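Long-range contacts in tryptophan halogenase superfamily (Brevundimonas sp. BAL3, PDB 6FRL), which acts as a flavin-dependent halogenase that prefers bromination over chlorination: residues Trp242-Ala250 against Phe411-Pro421; Leu357-Leu368 against Glu381-Glu389. All coordinates share one frame; numbering follows the deposited sequence.

Contact 1: residues Trp242-Ala250 against Phe411-Pro421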
loop_
_atom_site.group_PDB
_atom_site.type_symbol
_atom_site.label_atom_id
_atom_site.label_comp_id
_atom_site.label_asym_id
_atom_site.label_seq_id
_atom_site.Cartn_x
_atom_site.Cartn_y
_atom_site.Cartn_z
ATOM N N TRP B 242 17.229 15.108 14.632
ATOM C CA TRP B 242 16.813 13.811 15.171
ATOM C C TRP B 242 17.875 13.139 16.083
ATOM O O TRP B 242 17.716 11.948 16.429
ATOM C CB TRP B 242 16.406 12.868 14.015
ATOM C CG TRP B 242 15.042 13.154 13.373
ATOM C CD1 TRP B 242 14.022 13.911 13.875
ATOM C CD2 TRP B 242 14.580 12.648 12.132
ATOM N NE1 TRP B 242 12.945 13.915 13.014
ATOM C CE2 TRP B 242 13.266 13.155 11.930
ATOM C CE3 TRP B 242 15.145 11.831 11.157
ATOM C CZ2 TRP B 242 12.509 12.846 10.801
ATOM C CZ3 TRP B 242 14.388 11.531 10.021
ATOM C CH2 TRP B 242 13.083 12.031 9.860
ATOM N N GLY B 243 18.916 13.902 16.500
ATOM C CA GLY B 243 19.959 13.407 17.424
ATOM C C GLY B 243 19.381 12.905 18.741
ATOM O O GLY B 243 19.921 12.013 19.354
ATOM N N ARG B 244 18.255 13.469 19.149
ATOM C CA ARG B 244 17.521 13.012 20.319
ATOM C C ARG B 244 17.095 11.531 20.228
ATOM O O ARG B 244 17.163 10.825 21.235
ATOM C CB ARG B 244 16.313 13.932 20.575
ATOM C CG ARG B 244 15.143 13.708 19.633
ATOM C CD ARG B 244 14.197 14.852 19.437
ATOM N NE ARG B 244 12.841 14.498 19.854
ATOM C CZ ARG B 244 11.712 15.063 19.410
ATOM N NH1 ARG B 244 11.722 16.047 18.491
ATOM N NH2 ARG B 244 10.540 14.639 19.900
ATOM N N TRP B 245 16.683 11.068 19.040
ATOM C CA TRP B 245 16.301 9.665 18.846
ATOM C C TRP B 245 17.485 8.729 18.565
ATOM O O TRP B 245 17.391 7.550 18.842
ATOM C CB TRP B 245 15.330 9.499 17.680
ATOM C CG TRP B 245 14.073 10.282 17.726
ATOM C CD1 TRP B 245 13.658 11.196 16.804
ATOM C CD2 TRP B 245 13.051 10.214 18.711
ATOM N NE1 TRP B 245 12.440 11.712 17.164
ATOM C CE2 TRP B 245 12.037 11.117 18.326
ATOM C CE3 TRP B 245 12.891 9.486 19.880
ATOM C CZ2 TRP B 245 10.867 11.299 19.069
ATOM C CZ3 TRP B 245 11.735 9.666 20.621
ATOM C CH2 TRP B 245 10.733 10.561 20.211
ATOM N N LEU B 246 18.572 9.235 17.974
ATOM C CA LEU B 246 19.696 8.396 17.529
ATOM C C LEU B 246 20.966 8.853 18.221
ATOM O O LEU B 246 21.340 10.014 18.079
ATOM C CB LEU B 246 19.847 8.502 16.007
ATOM C CG LEU B 246 18.666 7.875 15.254
ATOM C CD1 LEU B 246 18.436 8.480 13.880
ATOM C CD2 LEU B 246 18.840 6.376 15.137
ATOM N N PRO B 247 21.632 7.963 18.980
ATOM C CA PRO B 247 22.778 8.421 19.786
ATOM C C PRO B 247 23.989 8.898 18.967
ATOM O O PRO B 247 24.537 9.974 19.249
ATOM C CB PRO B 247 23.155 7.184 20.599
ATOM C CG PRO B 247 22.680 6.017 19.799
ATOM C CD PRO B 247 21.469 6.496 19.032
ATOM N N CYS B 248 24.377 8.121 17.952
ATOM C CA CYS B 248 25.632 8.344 17.255
ATOM C C CYS B 248 25.629 9.684 16.505
ATOM O O CYS B 248 24.606 10.109 15.933
ATOM C CB CYS B 248 25.963 7.176 16.342
ATOM S SG CYS B 248 26.217 5.635 17.256
ATOM N N ASP B 249 26.777 10.357 16.567
ATOM C CA ASP B 249 26.927 11.731 16.078
ATOM C C ASP B 249 28.244 11.994 15.303
ATOM O O ASP B 249 28.558 13.133 15.011
ATOM C CB ASP B 249 26.792 12.685 17.272
ATOM C CG ASP B 249 27.987 12.627 18.220
ATOM O OD1 ASP B 249 28.613 11.564 18.382
ATOM O OD2 ASP B 249 28.316 13.667 18.814
ATOM N N ALA B 250 28.985 10.944 14.943
ATOM C CA ALA B 250 30.235 11.101 14.205
ATOM C C ALA B 250 30.582 9.812 13.479
ATOM O O ALA B 250 30.018 8.745 13.791
ATOM C CB ALA B 250 31.357 11.451 15.156
ATOM N N PHE B 411 26.514 3.007 26.811
ATOM C CA PHE B 411 25.955 3.302 25.498
ATOM C C PHE B 411 24.778 2.364 25.171
ATOM O O PHE B 411 23.669 2.820 24.834
ATOM C CB PHE B 411 27.051 3.168 24.437
ATOM C CG PHE B 411 26.555 3.334 23.026
ATOM C CD1 PHE B 411 26.290 4.591 22.523
ATOM C CD2 PHE B 411 26.339 2.228 22.214
ATOM C CE1 PHE B 411 25.814 4.744 21.234
ATOM C CE2 PHE B 411 25.878 2.376 20.925
ATOM C CZ PHE B 411 25.612 3.631 20.434
ATOM N N TRP B 412 25.037 1.068 25.327
ATOM C CA TRP B 412 24.096 0.018 24.961
ATOM C C TRP B 412 22.904 -0.150 25.924
ATOM O O TRP B 412 21.792 -0.379 25.444
ATOM C CB TRP B 412 24.836 -1.317 24.707
ATOM C CG TRP B 412 25.701 -1.310 23.436
ATOM C CD1 TRP B 412 27.066 -1.406 23.365
ATOM C CD2 TRP B 412 25.253 -1.180 22.077
ATOM N NE1 TRP B 412 27.493 -1.351 22.058
ATOM C CE2 TRP B 412 26.399 -1.211 21.247
ATOM C CE3 TRP B 412 23.997 -1.033 21.479
ATOM C CZ2 TRP B 412 26.317 -1.118 19.863
ATOM C CZ3 TRP B 412 23.911 -0.941 20.114
ATOM C CH2 TRP B 412 25.062 -0.980 19.317
ATOM N N ARG B 413 23.105 -0.030 27.241
ATOM C CA ARG B 413 21.962 0.019 28.201
ATOM C C ARG B 413 21.015 1.161 27.854
ATOM O O ARG B 413 19.787 0.987 27.824
ATOM C CB ARG B 413 22.407 0.223 29.655
ATOM C CG ARG B 413 23.161 -0.937 30.283
ATOM C CD ARG B 413 23.670 -0.562 31.680
ATOM N NE ARG B 413 24.673 -1.520 32.168
ATOM C CZ ARG B 413 26.004 -1.449 31.987
ATOM N NH1 ARG B 413 26.576 -0.445 31.341
ATOM N NH2 ARG B 413 26.796 -2.394 32.475
ATOM N N ASP B 414 21.594 2.333 27.609
ATOM C CA ASP B 414 20.811 3.514 27.302
ATOM C C ASP B 414 19.995 3.340 26.052
ATOM O O ASP B 414 18.829 3.722 26.028
ATOM C CB ASP B 414 21.704 4.753 27.150
ATOM C CG ASP B 414 22.275 5.244 28.476
ATOM O OD1 ASP B 414 21.922 4.708 29.558
ATOM O OD2 ASP B 414 23.087 6.185 28.403
ATOM N N CYS B 415 20.592 2.763 25.015
ATOM C CA CYS B 415 19.867 2.482 23.750
ATOM C C CYS B 415 18.633 1.611 24.021
ATOM O O CYS B 415 17.537 1.937 23.546
ATOM C CB CYS B 415 20.788 1.822 22.718
ATOM S SG CYS B 415 21.845 2.985 21.830
ATOM N N ARG B 416 18.818 0.561 24.832
ATOM C CA ARG B 416 17.733 -0.333 25.285
ATOM C C ARG B 416 16.624 0.324 26.138
ATOM O O ARG B 416 15.466 -0.082 26.064
ATOM C CB ARG B 416 18.335 -1.522 26.027
ATOM C CG ARG B 416 17.366 -2.621 26.411
ATOM C CD ARG B 416 18.102 -3.895 26.827
ATOM N NE ARG B 416 19.263 -3.609 27.681
ATOM C CZ ARG B 416 20.557 -3.797 27.364
ATOM N NH1 ARG B 416 20.947 -4.312 26.189
ATOM N NH2 ARG B 416 21.492 -3.473 28.258
ATOM N N GLU B 417 16.964 1.347 26.909
ATOM C CA GLU B 417 15.983 2.052 27.723
ATOM C C GLU B 417 15.568 3.408 27.180
ATOM O O GLU B 417 14.679 4.034 27.750
ATOM C CB GLU B 417 16.518 2.182 29.150
ATOM C CG GLU B 417 16.568 0.844 29.908
ATOM C CD GLU B 417 17.686 0.785 30.930
ATOM O OE1 GLU B 417 18.011 1.837 31.530
ATOM O OE2 GLU B 417 18.246 -0.312 31.139
ATOM N N MET B 418 16.185 3.872 26.084
ATOM C CA MET B 418 15.852 5.203 25.475
ATOM C C MET B 418 14.394 5.249 25.006
ATOM O O MET B 418 13.853 4.243 24.546
ATOM C CB MET B 418 16.796 5.580 24.297
ATOM C CG MET B 418 16.421 5.034 22.913
ATOM S SD MET B 418 17.685 4.982 21.623
ATOM C CE MET B 418 18.219 6.686 21.712
ATOM N N PRO B 419 13.754 6.409 25.119
ATOM C CA PRO B 419 12.446 6.531 24.471
ATOM C C PRO B 419 12.544 6.527 22.925
ATOM O O PRO B 419 13.588 6.845 22.373
ATOM C CB PRO B 419 11.879 7.847 25.021
ATOM C CG PRO B 419 13.048 8.612 25.495
ATOM C CD PRO B 419 14.196 7.665 25.741
ATOM N N VAL B 420 11.460 6.113 22.263
ATOM C CA VAL B 420 11.421 5.953 20.823
ATOM C C VAL B 420 10.099 6.508 20.336
ATOM O O VAL B 420 9.123 6.550 21.080
ATOM C CB VAL B 420 11.594 4.463 20.368
ATOM C CG1 VAL B 420 12.793 3.809 21.034
ATOM C CG2 VAL B 420 10.370 3.613 20.647
ATOM N N PRO B 421 10.048 6.934 19.073
ATOM C CA PRO B 421 8.800 7.477 18.594
ATOM C C PRO B 421 7.613 6.538 18.841
ATOM O O PRO B 421 7.780 5.317 18.844
ATOM C CB PRO B 421 9.063 7.666 17.092
ATOM C CG PRO B 421 10.541 7.876 17.009
ATOM C CD PRO B 421 11.102 6.951 18.044
#
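The loop between strands 239-241 and 250-257 packs against one side of helix 410-417 and the proline-containing linker after it, with Trp-245 on Pro-421 and Pro-247 on Phe-411 as the main pairs. No hydrogen bond crosses the contact. At one end, the Pro-421 ring lies over the six-membered ring of Trp-245 in a CH-pi contact. Its CG is 3.8 Å from the ring centroid and only 10° off the normal, so it sits squarely above the face. CD of the same proline lies 3.6 Å from Trp-245 CE3. The opposite face of the indole carries NE of Arg-244, displaced toward the rim. The ring is therefore layered between an arginine and a proline. Pro-419 O approaches the indole edge in plane, 3.7 Å from Trp-245 CE3. CG of Trp-245 is anti to its carbonyl carbon (chi1 -56°), which carries the indole across to the linker. In the middle, the Met-418 chain bends at chi3 (-52°) and brings CE beside the Trp-245 carbonyl and near Pro-247 CD. At the other end, the Pro-247 and Phe-411 side chains cross at about a right angle. Pro-247 CB is 3.7 Å from Phe-411 CE1, and Pro-247 CG is 3.7 Å from Cys-415 SG. Cys-248 adds an oblique sulfur-aromatic contact, with SG 5.0 Å from the Phe-411 ring centroid. Pro-421 is the N-cap of helix 422-434, so the linker joins two helices while it lies against the loop. Helix 376-402 lies alongside: Asp-395 and Ile-398 touch Pro-421, and Tyr-401 touches Cys-248. Beyond Cys-248, Asp-249 and Ala-250 pair with Phe-293 of strand 286-293 in a classic beta bulge.

Contact 2: residues Leu357-Leu368 against Glu381-Glu389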
loop_
_atom_site.group_PDB
_atom_site.type_symbol
_atom_site.label_atom_id
_atom_site.label_comp_id
_atom_site.label_asym_id
_atom_site.label_seq_id
_atom_site.Cartn_x
_atom_site.Cartn_y
_atom_site.Cartn_z
ATOM N N LEU B 357 17.326 6.784 -1.009
ATOM C CA LEU B 357 16.570 8.024 -0.773
ATOM C C LEU B 357 16.669 9.031 -1.930
ATOM O O LEU B 357 15.718 9.818 -2.179
ATOM C CB LEU B 357 16.961 8.645 0.562
ATOM C CG LEU B 357 16.509 7.839 1.824
ATOM C CD1 LEU B 357 17.392 8.138 3.009
ATOM C CD2 LEU B 357 15.037 8.069 2.205
ATOM N N ILE B 358 17.792 8.992 -2.652
ATOM C CA ILE B 358 17.959 9.711 -3.935
ATOM C C ILE B 358 17.025 9.127 -4.973
ATOM O O ILE B 358 16.299 9.872 -5.630
ATOM C CB ILE B 358 19.426 9.674 -4.423
ATOM C CG1 ILE B 358 20.290 10.556 -3.497
ATOM C CG2 ILE B 358 19.556 10.140 -5.872
ATOM C CD1 ILE B 358 21.746 10.168 -3.444
ATOM N N GLU B 359 17.009 7.803 -5.097
ATOM C CA GLU B 359 16.116 7.127 -6.054
ATOM C C GLU B 359 14.617 7.458 -5.834
ATOM O O GLU B 359 13.884 7.698 -6.774
ATOM C CB GLU B 359 16.260 5.600 -5.967
ATOM C CG GLU B 359 17.605 4.981 -6.283
ATOM C CD GLU B 359 17.604 3.478 -6.007
ATOM O OE1 GLU B 359 16.866 2.741 -6.732
ATOM O OE2 GLU B 359 18.319 3.049 -5.062
ATOM N N THR B 360 14.167 7.405 -4.582
ATOM C CA THR B 360 12.780 7.662 -4.254
ATOM C C THR B 360 12.463 9.132 -4.528
ATOM O O THR B 360 11.361 9.453 -4.992
ATOM C CB THR B 360 12.433 7.305 -2.797
ATOM O OG1 THR B 360 13.325 7.983 -1.901
ATOM C CG2 THR B 360 12.499 5.787 -2.550
ATOM N N GLY B 361 13.433 10.012 -4.251
ATOM C CA GLY B 361 13.262 11.448 -4.519
ATOM C C GLY B 361 13.062 11.730 -5.987
ATOM O O GLY B 361 12.170 12.491 -6.355
ATOM N N ILE B 362 13.871 11.070 -6.819
ATOM C CA ILE B 362 13.785 11.194 -8.268
ATOM C C ILE B 362 12.488 10.641 -8.821
ATOM O O ILE B 362 11.884 11.262 -9.677
ATOM C CB ILE B 362 14.991 10.536 -8.961
ATOM C CG1 ILE B 362 16.241 11.379 -8.717
ATOM C CG2 ILE B 362 14.771 10.399 -10.466
ATOM C CD1 ILE B 362 17.525 10.569 -8.752
ATOM N N GLU B 363 12.072 9.465 -8.374
ATOM C CA GLU B 363 10.801 8.874 -8.853
ATOM C C GLU B 363 9.654 9.832 -8.530
ATOM O O GLU B 363 8.802 10.108 -9.392
ATOM C CB GLU B 363 10.549 7.468 -8.258
ATOM C CG GLU B 363 9.221 6.766 -8.685
ATOM C CD GLU B 363 8.756 6.920 -10.187
ATOM O OE1 GLU B 363 9.412 6.385 -11.128
ATOM O OE2 GLU B 363 7.712 7.609 -10.444
ATOM N N ARG B 364 9.683 10.383 -7.324
ATOM C CA ARG B 364 8.658 11.304 -6.849
ATOM C C ARG B 364 8.630 12.625 -7.670
ATOM O O ARG B 364 7.548 13.111 -8.016
ATOM C CB ARG B 364 8.870 11.535 -5.354
ATOM C CG ARG B 364 7.761 12.220 -4.615
ATOM C CD ARG B 364 8.076 12.244 -3.114
ATOM N NE ARG B 364 7.906 10.908 -2.528
ATOM C CZ ARG B 364 8.842 10.171 -1.928
ATOM N NH1 ARG B 364 10.087 10.614 -1.748
ATOM N NH2 ARG B 364 8.501 8.962 -1.458
ATOM N N LEU B 365 9.801 13.158 -8.005
ATOM C CA LEU B 365 9.914 14.357 -8.828
ATOM C C LEU B 365 9.285 14.160 -10.195
ATOM O O LEU B 365 8.539 15.035 -10.668
ATOM C CB LEU B 365 11.385 14.779 -9.013
ATOM C CG LEU B 365 11.664 15.959 -9.951
ATOM C CD1 LEU B 365 10.790 17.157 -9.638
ATOM C CD2 LEU B 365 13.122 16.337 -9.885
ATOM N N LYS B 366 9.608 13.031 -10.833
ATOM C CA LYS B 366 8.956 12.648 -12.098
ATOM C C LYS B 366 7.430 12.461 -11.976
ATOM O O LYS B 366 6.674 13.002 -12.781
ATOM C CB LYS B 366 9.604 11.390 -12.687
ATOM C CG LYS B 366 11.056 11.614 -13.123
ATOM C CD LYS B 366 11.613 10.479 -13.976
ATOM C CE LYS B 366 11.895 9.231 -13.148
ATOM N NZ LYS B 366 12.226 8.097 -14.046
ATOM N N ALA B 367 6.975 11.730 -10.965
ATOM C CA ALA B 367 5.514 11.514 -10.772
ATOM C C ALA B 367 4.718 12.828 -10.500
ATOM O O ALA B 367 3.536 12.936 -10.845
ATOM C CB ALA B 367 5.279 10.482 -9.653
ATOM N N LEU B 368 5.383 13.806 -9.882
ATOM C CA LEU B 368 4.780 15.096 -9.547
ATOM C C LEU B 368 5.462 16.245 -10.273
ATOM O O LEU B 368 5.369 17.380 -9.810
ATOM C CB LEU B 368 4.812 15.333 -8.018
ATOM C CG LEU B 368 4.107 14.294 -7.139
ATOM C CD1 LEU B 368 4.478 14.441 -5.668
ATOM C CD2 LEU B 368 2.597 14.375 -7.298
ATOM N N GLU B 381 1.969 17.538 -1.442
ATOM C CA GLU B 381 2.067 16.084 -1.573
ATOM C C GLU B 381 3.524 15.584 -1.581
ATOM O O GLU B 381 3.844 14.660 -0.873
ATOM C CB GLU B 381 1.323 15.603 -2.839
ATOM C CG GLU B 381 1.271 14.087 -3.056
ATOM C CD GLU B 381 0.534 13.315 -1.947
ATOM O OE1 GLU B 381 0.762 12.077 -1.887
ATOM O OE2 GLU B 381 -0.197 13.943 -1.112
ATOM N N PHE B 382 4.395 16.201 -2.383
ATOM C CA PHE B 382 5.826 15.842 -2.420
ATOM C C PHE B 382 6.424 15.969 -1.032
ATOM O O PHE B 382 7.119 15.071 -0.572
ATOM C CB PHE B 382 6.594 16.717 -3.419
ATOM C CG PHE B 382 8.048 16.318 -3.629
ATOM C CD1 PHE B 382 9.032 16.642 -2.695
ATOM C CD2 PHE B 382 8.447 15.690 -4.801
ATOM C CE1 PHE B 382 10.364 16.286 -2.908
ATOM C CE2 PHE B 382 9.787 15.337 -5.015
ATOM C CZ PHE B 382 10.743 15.635 -4.067
ATOM N N ASN B 383 6.137 17.068 -0.360
ATOM C CA ASN B 383 6.705 17.325 0.973
ATOM C C ASN B 383 6.206 16.343 1.990
ATOM O O ASN B 383 7.000 15.854 2.819
ATOM C CB ASN B 383 6.489 18.784 1.424
ATOM C CG ASN B 383 7.407 19.753 0.688
ATOM O OD1 ASN B 383 8.528 19.389 0.313
ATOM N ND2 ASN B 383 6.934 20.997 0.467
ATOM N N ASP B 384 4.924 15.997 1.879
ATOM C CA ASP B 384 4.300 15.031 2.784
ATOM C C ASP B 384 4.846 13.602 2.600
ATOM O O ASP B 384 5.204 12.940 3.568
ATOM C CB ASP B 384 2.762 15.065 2.664
ATOM C CG ASP B 384 2.085 14.273 3.786
ATOM O OD1 ASP B 384 2.200 14.654 4.971
ATOM O OD2 ASP B 384 1.471 13.238 3.482
ATOM N N GLN B 385 4.922 13.135 1.361
ATOM C CA GLN B 385 5.473 11.802 1.088
ATOM C C GLN B 385 6.906 11.717 1.629
ATOM O O GLN B 385 7.235 10.798 2.380
ATOM C CB GLN B 385 5.449 11.469 -0.425
ATOM C CG GLN B 385 4.077 11.334 -1.056
ATOM C CD GLN B 385 4.103 10.915 -2.537
ATOM O OE1 GLN B 385 5.109 10.413 -3.065
ATOM N NE2 GLN B 385 2.969 11.120 -3.221
ATOM N N THR B 386 7.744 12.684 1.250
ATOM C CA THR B 386 9.174 12.706 1.626
ATOM C C THR B 386 9.396 12.642 3.147
ATOM O O THR B 386 10.216 11.857 3.644
ATOM C CB THR B 386 9.877 13.961 1.030
ATOM O OG1 THR B 386 9.624 14.050 -0.390
ATOM C CG2 THR B 386 11.381 13.922 1.288
ATOM N N ALA B 387 8.649 13.462 3.872
ATOM C CA ALA B 387 8.691 13.508 5.344
ATOM C C ALA B 387 8.326 12.136 5.945
ATOM O O ALA B 387 9.095 11.614 6.748
ATOM C CB ALA B 387 7.740 14.576 5.898
ATOM N N ARG B 388 7.194 11.564 5.537
ATOM C CA ARG B 388 6.758 10.306 6.096
ATOM C C ARG B 388 7.781 9.216 5.806
ATOM O O ARG B 388 8.097 8.416 6.693
ATOM C CB ARG B 388 5.351 9.863 5.605
ATOM C CG ARG B 388 4.221 10.867 5.800
ATOM C CD ARG B 388 3.885 11.202 7.257
ATOM N NE ARG B 388 4.809 12.127 7.950
ATOM C CZ ARG B 388 4.824 13.482 7.854
ATOM N NH1 ARG B 388 4.007 14.164 7.057
ATOM N NH2 ARG B 388 5.685 14.187 8.587
ATOM N N GLU B 389 8.313 9.204 4.581
ATOM C CA GLU B 389 9.293 8.174 4.177
ATOM C C GLU B 389 10.594 8.236 5.041
ATOM O O GLU B 389 11.132 7.203 5.495
ATOM C CB GLU B 389 9.577 8.274 2.652
ATOM C CG GLU B 389 10.831 7.563 2.123
ATOM C CD GLU B 389 10.971 7.691 0.617
ATOM O OE1 GLU B 389 11.672 8.616 0.181
ATOM O OE2 GLU B 389 10.371 6.901 -0.148
HETATM O O HOH W 1 13.680 10.843 -0.522
HETATM O O HOH W 2 11.724 13.023 -1.825
#
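Two antiparallel helices, 354-367 and 376-402, pack together in a buried contact centred on the ion pair of Arg-364 and Glu-389. Their local axes approach to 10.8 Å at an angle of 160°. Arg-364 grips the carboxylate end-on. Arg-364 NH1 is 3.2 Å from Glu-389 OE1 and Arg-364 NH2 is 3.1 Å from Glu-389 OE2. The carboxylate oxygens lie near the guanidinium plane but are met from above their own plane. Arg-364 NE donates to Gln-385 OE1 at 2.9 Å, and Gln-385 NE2 is in turn held by Glu-381 OE1. The Arg-364 chain bends at chi3 (-73°), which turns its guanidinium toward Glu-389 while Arg-364 CD stays over the face of the Phe-382 ring, 4.0 Å from the centroid. In this helical hairpin Arg-364 is a knob in a hole made by Phe-382, Gln-385, Thr-386 and Glu-389. An alanine here would be likely to leave the buried Glu-389 carboxylate without its balancing charge and uncover the Phe-382 face. Thr-360 OG1 lies 2.7 Å from Glu-389 OE1, and its one proton could also serve Leu-357 O. Water bridges Leu-357 O to Glu-389 OE1, and a second water links Arg-364 NH1 to Thr-386 OG1. Leu-368 CD1 rests 3.8 Å from Phe-382 CB. Gln-436 of the second subunit packs on Leu-368.

Contact 2 is nested inside the chain loop closed by contact 1: residues 242-250 come first, then 357-368, 381-389 and 411-421. All four segments belong to the tryptophan halogenase homology region. The contact centres are 27 Å apart. Their nearest atoms are about 5 Å apart and do not touch. Helix 376-402 connects them. Its earlier turns form contact 2, and its later residues Asp-395, Ile-398 and Tyr-401 border contact 1. Met-390 touches both Leu-357 and Trp-242. Residues of the second subunit reach contact 2 but not contact 1. One long helix thus joins a region at the subunit interface to the loop leading into strand 250-257.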